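Local coordinates for protein delta-1-pyrroline-5-carboxylate dehydrogenase, mitochondrial (Mus musculus, PDB 4E3X) that oxidises L-glutamate gamma-semialdehyde to glutamate with NAD+, the second step of mitochondrial proline degradation, at residues A398-W403 / G450-V455; K402-A407 / Y427-C432. All blocks are in the same frame, centred on the assembly; numbering follows the deposited sequence.

Contact 1. Residues A398-W403 / G450-V455. With PRO (proline), chain J.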
ATOM      1  N   ALA B 398      19.612 -31.036  -0.412  1.00 13.60           N
ATOM      2  CA  ALA B 398      20.835 -30.798  -1.178  1.00 14.42           C
ATOM      3  C   ALA B 398      21.487 -29.454  -0.852  1.00 14.80           C
ATOM      4  O   ALA B 398      22.713 -29.368  -0.744  1.00 15.48           O
ATOM      5  CB  ALA B 398      20.561 -30.911  -2.669  1.00 14.90           C
ATOM      6  N   ARG B 399      20.673 -28.411  -0.698  1.00 14.84           N
ATOM      7  CA  ARG B 399      21.191 -27.087  -0.362  1.00 14.46           C
ATOM      8  C   ARG B 399      21.848 -27.094   1.013  1.00 14.17           C
ATOM      9  O   ARG B 399      22.953 -26.586   1.179  1.00 14.86           O
ATOM     10  CB  ARG B 399      20.092 -26.018  -0.412  1.00 14.91           C
ATOM     11  CG  ARG B 399      20.586 -24.617  -0.015  1.00 15.67           C
ATOM     12  CD  ARG B 399      19.481 -23.563  -0.010  1.00 16.78           C
ATOM     13  NE  ARG B 399      18.439 -23.880   0.959  1.00 17.33           N
ATOM     14  CZ  ARG B 399      17.253 -24.381   0.637  1.00 17.72           C
ATOM     15  NH1 ARG B 399      16.951 -24.616  -0.635  1.00 18.54           N
ATOM     16  NH2 ARG B 399      16.373 -24.644   1.589  1.00 17.24           N
ATOM     17  N   ILE B 400      21.167 -27.678   1.992  1.00 13.80           N
ATOM     18  CA  ILE B 400      21.685 -27.733   3.353  1.00 13.81           C
ATOM     19  C   ILE B 400      22.991 -28.526   3.402  1.00 14.21           C
ATOM     20  O   ILE B 400      23.961 -28.096   4.026  1.00 14.84           O
ATOM     21  CB  ILE B 400      20.637 -28.320   4.315  1.00 12.79           C
ATOM     22  CG1 ILE B 400      19.421 -27.394   4.383  1.00 13.21           C
ATOM     23  CG2 ILE B 400      21.228 -28.537   5.699  1.00 13.06           C
ATOM     24  CD1 ILE B 400      18.155 -28.086   4.856  1.00 13.58           C
ATOM     25  N   LYS B 401      23.017 -29.658   2.706  1.00 14.93           N
ATOM     26  CA  LYS B 401      24.208 -30.496   2.634  1.00 17.01           C
ATOM     27  C   LYS B 401      25.409 -29.716   2.102  1.00 17.93           C
ATOM     28  O   LYS B 401      26.523 -29.875   2.597  1.00 19.04           O
ATOM     29  CB  LYS B 401      23.932 -31.722   1.757  1.00 18.36           C
ATOM     30  CG  LYS B 401      25.076 -32.727   1.679  1.00 19.75           C
ATOM     31  CD  LYS B 401      24.634 -33.996   0.959  1.00 20.09           C
ATOM     32  N   LYS B 402      25.179 -28.861   1.109  1.00 17.74           N
ATOM     33  CA  LYS B 402      26.251 -28.040   0.545  1.00 17.81           C
ATOM     34  C   LYS B 402      26.779 -27.027   1.561  1.00 16.47           C
ATOM     35  O   LYS B 402      27.979 -26.769   1.632  1.00 16.73           O
ATOM     36  CB  LYS B 402      25.770 -27.323  -0.723  1.00 19.15           C
ATOM     37  N   TRP B 403      25.888 -26.460   2.362  1.00 15.80           N
ATOM     38  CA  TRP B 403      26.317 -25.521   3.391  1.00 16.09           C
ATOM     39  C   TRP B 403      27.103 -26.216   4.501  1.00 16.22           C
ATOM     40  O   TRP B 403      28.058 -25.656   5.038  1.00 16.53           O
ATOM     41  CB  TRP B 403      25.128 -24.741   3.956  1.00 15.61           C
ATOM     42  CG  TRP B 403      24.725 -23.591   3.091  1.00 15.55           C
ATOM     43  CD1 TRP B 403      23.616 -23.504   2.297  1.00 15.73           C
ATOM     44  CD2 TRP B 403      25.436 -22.361   2.924  1.00 15.64           C
ATOM     45  NE1 TRP B 403      23.594 -22.291   1.649  1.00 15.80           N
ATOM     46  CE2 TRP B 403      24.699 -21.570   2.019  1.00 15.68           C
ATOM     47  CE3 TRP B 403      26.623 -21.849   3.457  1.00 16.84           C
ATOM     48  CZ2 TRP B 403      25.112 -20.295   1.634  1.00 16.42           C
ATOM     49  CZ3 TRP B 403      27.032 -20.585   3.075  1.00 16.97           C
ATOM     50  CH2 TRP B 403      26.280 -19.822   2.172  1.00 17.16           C
ATOM     51  N   GLY B 450      17.326 -24.287   6.972  1.00 10.37           N
ATOM     52  CA  GLY B 450      17.644 -25.593   7.515  1.00 10.20           C
ATOM     53  C   GLY B 450      18.117 -25.426   8.944  1.00  9.83           C
ATOM     54  O   GLY B 450      18.229 -24.304   9.425  1.00  9.82           O
ATOM     55  N   PRO B 451      18.401 -26.542   9.633  1.00  9.59           N
ATOM     56  CA  PRO B 451      18.729 -26.481  11.061  1.00 10.34           C
ATOM     57  C   PRO B 451      20.206 -26.179  11.271  1.00 11.07           C
ATOM     58  O   PRO B 451      20.960 -27.006  11.772  1.00 11.89           O
ATOM     59  CB  PRO B 451      18.371 -27.887  11.552  1.00 11.00           C
ATOM     60  CG  PRO B 451      18.603 -28.758  10.366  1.00 10.79           C
ATOM     61  CD  PRO B 451      18.241 -27.926   9.157  1.00 10.25           C
ATOM     62  N   VAL B 452      20.606 -24.980  10.867  1.00 11.02           N
ATOM     63  CA  VAL B 452      22.011 -24.599  10.821  1.00 11.62           C
ATOM     64  C   VAL B 452      22.211 -23.242  11.479  1.00 11.85           C
ATOM     65  O   VAL B 452      21.848 -22.199  10.925  1.00 12.57           O
ATOM     66  CB  VAL B 452      22.532 -24.569   9.369  1.00 12.89           C
ATOM     67  CG1 VAL B 452      24.023 -24.241   9.342  1.00 14.03           C
ATOM     68  CG2 VAL B 452      22.283 -25.912   8.691  1.00 13.74           C
ATOM     69  N   LEU B 453      22.782 -23.270  12.678  1.00 11.77           N
ATOM     70  CA  LEU B 453      22.995 -22.072  13.470  1.00 11.44           C
ATOM     71  C   LEU B 453      24.464 -21.695  13.446  1.00 11.11           C
ATOM     72  O   LEU B 453      25.330 -22.533  13.718  1.00 12.54           O
ATOM     73  CB  LEU B 453      22.564 -22.329  14.912  1.00 11.23           C
ATOM     74  CG  LEU B 453      22.823 -21.206  15.919  1.00 12.34           C
ATOM     75  CD1 LEU B 453      22.013 -19.962  15.567  1.00 12.12           C
ATOM     76  CD2 LEU B 453      22.507 -21.685  17.320  1.00 13.65           C
ATOM     77  N   THR B 454      24.750 -20.442  13.106  1.00 10.49           N
ATOM     78  CA  THR B 454      26.123 -19.941  13.140  1.00 11.03           C
ATOM     79  C   THR B 454      26.299 -18.946  14.280  1.00 10.74           C
ATOM     80  O   THR B 454      25.471 -18.051  14.461  1.00 11.82           O
ATOM     81  CB  THR B 454      26.534 -19.279  11.814  1.00 12.25           C
ATOM     82  OG1 THR B 454      26.326 -20.201  10.737  1.00 12.81           O
ATOM     83  CG2 THR B 454      28.003 -18.881  11.854  1.00 12.72           C
ATOM     84  N   VAL B 455      27.383 -19.117  15.039  1.00 10.77           N
ATOM     85  CA  VAL B 455      27.661 -18.295  16.204  1.00 11.11           C
ATOM     86  C   VAL B 455      28.894 -17.433  15.966  1.00 11.87           C
ATOM     87  O   VAL B 455      29.915 -17.923  15.484  1.00 11.58           O
ATOM     88  CB  VAL B 455      27.941 -19.178  17.444  1.00 12.05           C
ATOM     89  CG1 VAL B 455      28.103 -18.325  18.698  1.00 13.02           C
ATOM     90  CG2 VAL B 455      26.840 -20.222  17.622  1.00 13.15           C
TER
HETATM   91  N   PRO J 602      12.139 -26.681  -1.257  1.00 19.84           N
HETATM   92  CA  PRO J 602      12.432 -26.188  -2.606  1.00 20.82           C
HETATM   93  C   PRO J 602      13.837 -25.600  -2.696  1.00 23.33           C
HETATM   94  O   PRO J 602      14.623 -25.696  -1.749  1.00 23.48           O
HETATM   95  CB  PRO J 602      11.366 -25.098  -2.829  1.00 21.18           C
HETATM   96  CG  PRO J 602      10.601 -24.982  -1.521  1.00 20.62           C
HETATM   97  CD  PRO J 602      10.789 -26.290  -0.824  1.00 20.17           C
HETATM   98  OXT PRO J 602      14.219 -25.034  -3.721  1.00 24.78           O
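The NH1 of R399 donates a hydrogen bond of 2.8 Å to the carboxylate O of a bound proline, nearly straight at 165°, and the carboxylate arrives at the edge of the guanidinium, near its plane. This proline is a cryoprotectant molecule in a pocket separate from the one at the nucleophile C348. R399 belongs to helix 394-409, which lies against the mixed sheet of the catalytic domain of the aldehyde dehydrogenase fold, here over the start of strand 452-458. An extended start (chi1 178°) and a bend at chi3 (62°) bring its guanidinium to the carboxylate while NE bonds the carbonyl O of I448. A leucine in place of R399 would probably leave the proline carboxylate without this charged partner and the carbonyl of I448 without this donor. The next residue, I400, supplies the apolar half of the contact. I400 CD1 reaches the backbone of G450 and, at 4.3 Å, CD of P451. I400 CG2 meets CG2 of V452 at 4.1 Å, the two side chains running past one another in opposing senses. P451 centres an inverse gamma turn leading into the strand. A beta carbon at G450 would probably crowd I400, whose CD1 lies 3.7 Å from the G450 CA.

Contact 2. Residues K402-A407 / Y427-C432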
ATOM      1  N   LYS B 402      25.179 -28.861   1.109  1.00 17.74           N
ATOM      2  CA  LYS B 402      26.251 -28.040   0.545  1.00 17.81           C
ATOM      3  C   LYS B 402      26.779 -27.027   1.561  1.00 16.47           C
ATOM      4  O   LYS B 402      27.979 -26.769   1.632  1.00 16.73           O
ATOM      5  CB  LYS B 402      25.770 -27.323  -0.723  1.00 19.15           C
ATOM      6  N   TRP B 403      25.888 -26.460   2.362  1.00 15.80           N
ATOM      7  CA  TRP B 403      26.317 -25.521   3.391  1.00 16.09           C
ATOM      8  C   TRP B 403      27.103 -26.216   4.501  1.00 16.22           C
ATOM      9  O   TRP B 403      28.058 -25.656   5.038  1.00 16.53           O
ATOM     10  CB  TRP B 403      25.128 -24.741   3.956  1.00 15.61           C
ATOM     11  CG  TRP B 403      24.725 -23.591   3.091  1.00 15.55           C
ATOM     12  CD1 TRP B 403      23.616 -23.504   2.297  1.00 15.73           C
ATOM     13  CD2 TRP B 403      25.436 -22.361   2.924  1.00 15.64           C
ATOM     14  NE1 TRP B 403      23.594 -22.291   1.649  1.00 15.80           N
ATOM     15  CE2 TRP B 403      24.699 -21.570   2.019  1.00 15.68           C
ATOM     16  CE3 TRP B 403      26.623 -21.849   3.457  1.00 16.84           C
ATOM     17  CZ2 TRP B 403      25.112 -20.295   1.634  1.00 16.42           C
ATOM     18  CZ3 TRP B 403      27.032 -20.585   3.075  1.00 16.97           C
ATOM     19  CH2 TRP B 403      26.280 -19.822   2.172  1.00 17.16           C
ATOM     20  N   LEU B 404      26.712 -27.441   4.835  1.00 15.76           N
ATOM     21  CA  LEU B 404      27.459 -28.218   5.814  1.00 16.59           C
ATOM     22  C   LEU B 404      28.865 -28.509   5.297  1.00 17.90           C
ATOM     23  O   LEU B 404      29.839 -28.443   6.048  1.00 18.85           O
ATOM     24  CB  LEU B 404      26.734 -29.523   6.150  1.00 16.81           C
ATOM     25  CG  LEU B 404      25.362 -29.352   6.810  1.00 17.54           C
ATOM     26  CD1 LEU B 404      24.691 -30.706   7.004  1.00 18.41           C
ATOM     27  CD2 LEU B 404      25.486 -28.604   8.135  1.00 18.16           C
ATOM     28  N   GLU B 405      28.964 -28.814   4.007  1.00 17.88           N
ATOM     29  CA  GLU B 405      30.258 -29.077   3.382  1.00 18.99           C
ATOM     30  C   GLU B 405      31.099 -27.805   3.353  1.00 19.33           C
ATOM     31  O   GLU B 405      32.316 -27.850   3.533  1.00 20.60           O
ATOM     32  CB  GLU B 405      30.076 -29.630   1.967  1.00 19.59           C
ATOM     33  N   HIS B 406      30.445 -26.672   3.127  1.00 19.40           N
ATOM     34  CA  HIS B 406      31.111 -25.375   3.171  1.00 19.90           C
ATOM     35  C   HIS B 406      31.693 -25.134   4.560  1.00 21.01           C
ATOM     36  O   HIS B 406      32.822 -24.665   4.695  1.00 21.76           O
ATOM     37  CB  HIS B 406      30.128 -24.260   2.795  1.00 20.18           C
ATOM     38  CG  HIS B 406      30.648 -22.880   3.050  1.00 21.43           C
ATOM     39  ND1 HIS B 406      31.629 -22.297   2.276  1.00 22.71           N
ATOM     40  CD2 HIS B 406      30.323 -21.968   3.996  1.00 21.42           C
ATOM     41  CE1 HIS B 406      31.887 -21.086   2.738  1.00 22.70           C
ATOM     42  NE2 HIS B 406      31.107 -20.861   3.779  1.00 22.66           N
ATOM     43  N   ALA B 407      30.929 -25.481   5.589  1.00 20.91           N
ATOM     44  CA  ALA B 407      31.372 -25.296   6.969  1.00 22.78           C
ATOM     45  C   ALA B 407      32.592 -26.153   7.316  1.00 24.63           C
ATOM     46  O   ALA B 407      33.374 -25.800   8.200  1.00 25.67           O
ATOM     47  CB  ALA B 407      30.233 -25.577   7.933  1.00 22.60           C
ATOM     48  N   TYR B 427      14.295 -36.909   4.460  1.00 12.52           N
ATOM     49  CA  TYR B 427      15.324 -35.891   4.245  1.00 11.95           C
ATOM     50  C   TYR B 427      15.890 -35.405   5.579  1.00 11.43           C
ATOM     51  O   TYR B 427      15.701 -34.260   5.973  1.00 11.48           O
ATOM     52  CB  TYR B 427      14.760 -34.742   3.402  1.00 12.05           C
ATOM     53  CG  TYR B 427      14.230 -35.240   2.073  1.00 12.23           C
ATOM     54  CD1 TYR B 427      15.092 -35.765   1.117  1.00 13.39           C
ATOM     55  CD2 TYR B 427      12.867 -35.216   1.784  1.00 12.09           C
ATOM     56  CE1 TYR B 427      14.623 -36.241  -0.095  1.00 14.22           C
ATOM     57  CE2 TYR B 427      12.387 -35.686   0.568  1.00 13.51           C
ATOM     58  CZ  TYR B 427      13.270 -36.193  -0.366  1.00 14.56           C
ATOM     59  OH  TYR B 427      12.801 -36.665  -1.572  1.00 15.66           O
ATOM     60  N   TYR B 428      16.596 -36.296   6.269  1.00 12.38           N
ATOM     61  CA  TYR B 428      16.998 -36.043   7.644  1.00 12.49           C
ATOM     62  C   TYR B 428      18.327 -35.312   7.791  1.00 12.76           C
ATOM     63  O   TYR B 428      19.371 -35.783   7.332  1.00 14.65           O
ATOM     64  CB  TYR B 428      17.051 -37.355   8.420  1.00 13.59           C
ATOM     65  CG  TYR B 428      15.710 -37.862   8.908  1.00 13.74           C
ATOM     66  CD1 TYR B 428      15.008 -37.191   9.907  1.00 13.41           C
ATOM     67  CD2 TYR B 428      15.166 -39.035   8.404  1.00 14.01           C
ATOM     68  CE1 TYR B 428      13.798 -37.667  10.373  1.00 13.32           C
ATOM     69  CE2 TYR B 428      13.956 -39.520   8.867  1.00 13.75           C
ATOM     70  CZ  TYR B 428      13.282 -38.836   9.854  1.00 13.46           C
ATOM     71  OH  TYR B 428      12.085 -39.324  10.321  1.00 14.69           O
ATOM     72  N   VAL B 429      18.278 -34.170   8.470  1.00 12.07           N
ATOM     73  CA  VAL B 429      19.464 -33.379   8.785  1.00 12.57           C
ATOM     74  C   VAL B 429      19.528 -33.162  10.291  1.00 13.02           C
ATOM     75  O   VAL B 429      18.559 -32.698  10.893  1.00 13.39           O
ATOM     76  CB  VAL B 429      19.406 -32.000   8.091  1.00 12.75           C
ATOM     77  CG1 VAL B 429      20.671 -31.194   8.378  1.00 13.33           C
ATOM     78  CG2 VAL B 429      19.197 -32.172   6.592  1.00 13.37           C
ATOM     79  N   GLU B 430      20.659 -33.508  10.907  1.00 13.22           N
ATOM     80  CA  GLU B 430      20.842 -33.238  12.330  1.00 14.15           C
ATOM     81  C   GLU B 430      20.949 -31.733  12.571  1.00 12.72           C
ATOM     82  O   GLU B 430      21.384 -30.991  11.686  1.00 12.96           O
ATOM     83  CB  GLU B 430      22.104 -33.932  12.850  1.00 16.92           C
ATOM     84  CG  GLU B 430      22.051 -35.450  12.779  1.00 21.04           C
ATOM     85  CD  GLU B 430      20.871 -36.034  13.538  1.00 25.41           C
ATOM     86  OE1 GLU B 430      20.217 -36.953  12.999  1.00 27.92           O
ATOM     87  OE2 GLU B 430      20.602 -35.585  14.673  1.00 26.44           O
ATOM     88  N   PRO B 431      20.564 -31.275  13.773  1.00 13.24           N
ATOM     89  CA  PRO B 431      20.792 -29.862  14.073  1.00 12.91           C
ATOM     90  C   PRO B 431      22.291 -29.586  14.091  1.00 13.21           C
ATOM     91  O   PRO B 431      23.064 -30.414  14.583  1.00 14.41           O
ATOM     92  CB  PRO B 431      20.186 -29.696  15.471  1.00 13.29           C
ATOM     93  CG  PRO B 431      20.208 -31.059  16.065  1.00 13.78           C
ATOM     94  CD  PRO B 431      19.988 -32.003  14.918  1.00 13.64           C
ATOM     95  N   CYS B 432      22.697 -28.450  13.540  1.00 12.64           N
ATOM     96  CA  CYS B 432      24.111 -28.145  13.413  1.00 13.37           C
ATOM     97  C   CYS B 432      24.423 -26.781  14.004  1.00 12.67           C
ATOM     98  O   CYS B 432      23.754 -25.799  13.699  1.00 12.47           O
ATOM     99  CB  CYS B 432      24.533 -28.193  11.941  1.00 15.12           C
ATOM    100  SG  CYS B 432      26.309 -27.988  11.659  1.00 16.27           S
TER
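V429 and C432 are the two residues through which strand 428-436 meets the helix at L404, and both are buried. V429 comes first: its side chain points toward the helix, and its CG1 lies 4.3 Å from CD1 of L404, a light apolar touch. The chain then passes through E430 and P431, which stay off the helix; the carbonyl O of P431 instead accepts a hydrogen bond from NE2 of H372. At C432 the side chain again points toward the helix. Its SG is anti to the backbone N (chi1 -174°), a torsion that carries the sulfur up to L404, where it lies 3.7 Å from CD2. CD2 of L404 also rests 3.9 Å from CB of C432, so one branch of the leucine covers both side-chain atoms of the cysteine. L404 thus works as a fork, with CD1 given to V429 and CD2 to C432, and the contact is wholly apolar. This is an example of helix-on-sheet packing in which a single leucine spans a break in the strand. Around it, V429 also touches F397 and I400 of helix 394-409, so an earlier part of the helix covers the same valine. A407 and C432 both pack on I415 of strand 413-417, the antiparallel neighbour of strand 428-436, while on its other flank strand 452-458 runs parallel.

In the fold
From the N terminus, both contacts start on helix 394-409, which offers I400 to contact 1 and, one turn later, L404 to contact 2. The chain next makes strands 413-417 and 421-422, then returns along 428-436, where contact 2 closes the shorter loop. It continues to strand 452-458, whose beginning closes the longer loop of contact 1. Contact 2 therefore nests entirely inside contact 1, with K402 and W403 shared. The two strand segments are themselves joined, for backbone bonds probably link P451 O to C432 N and L453 N to C432 O. Together the contacts fasten one helix across two neighbouring parallel strands of the mixed sheet.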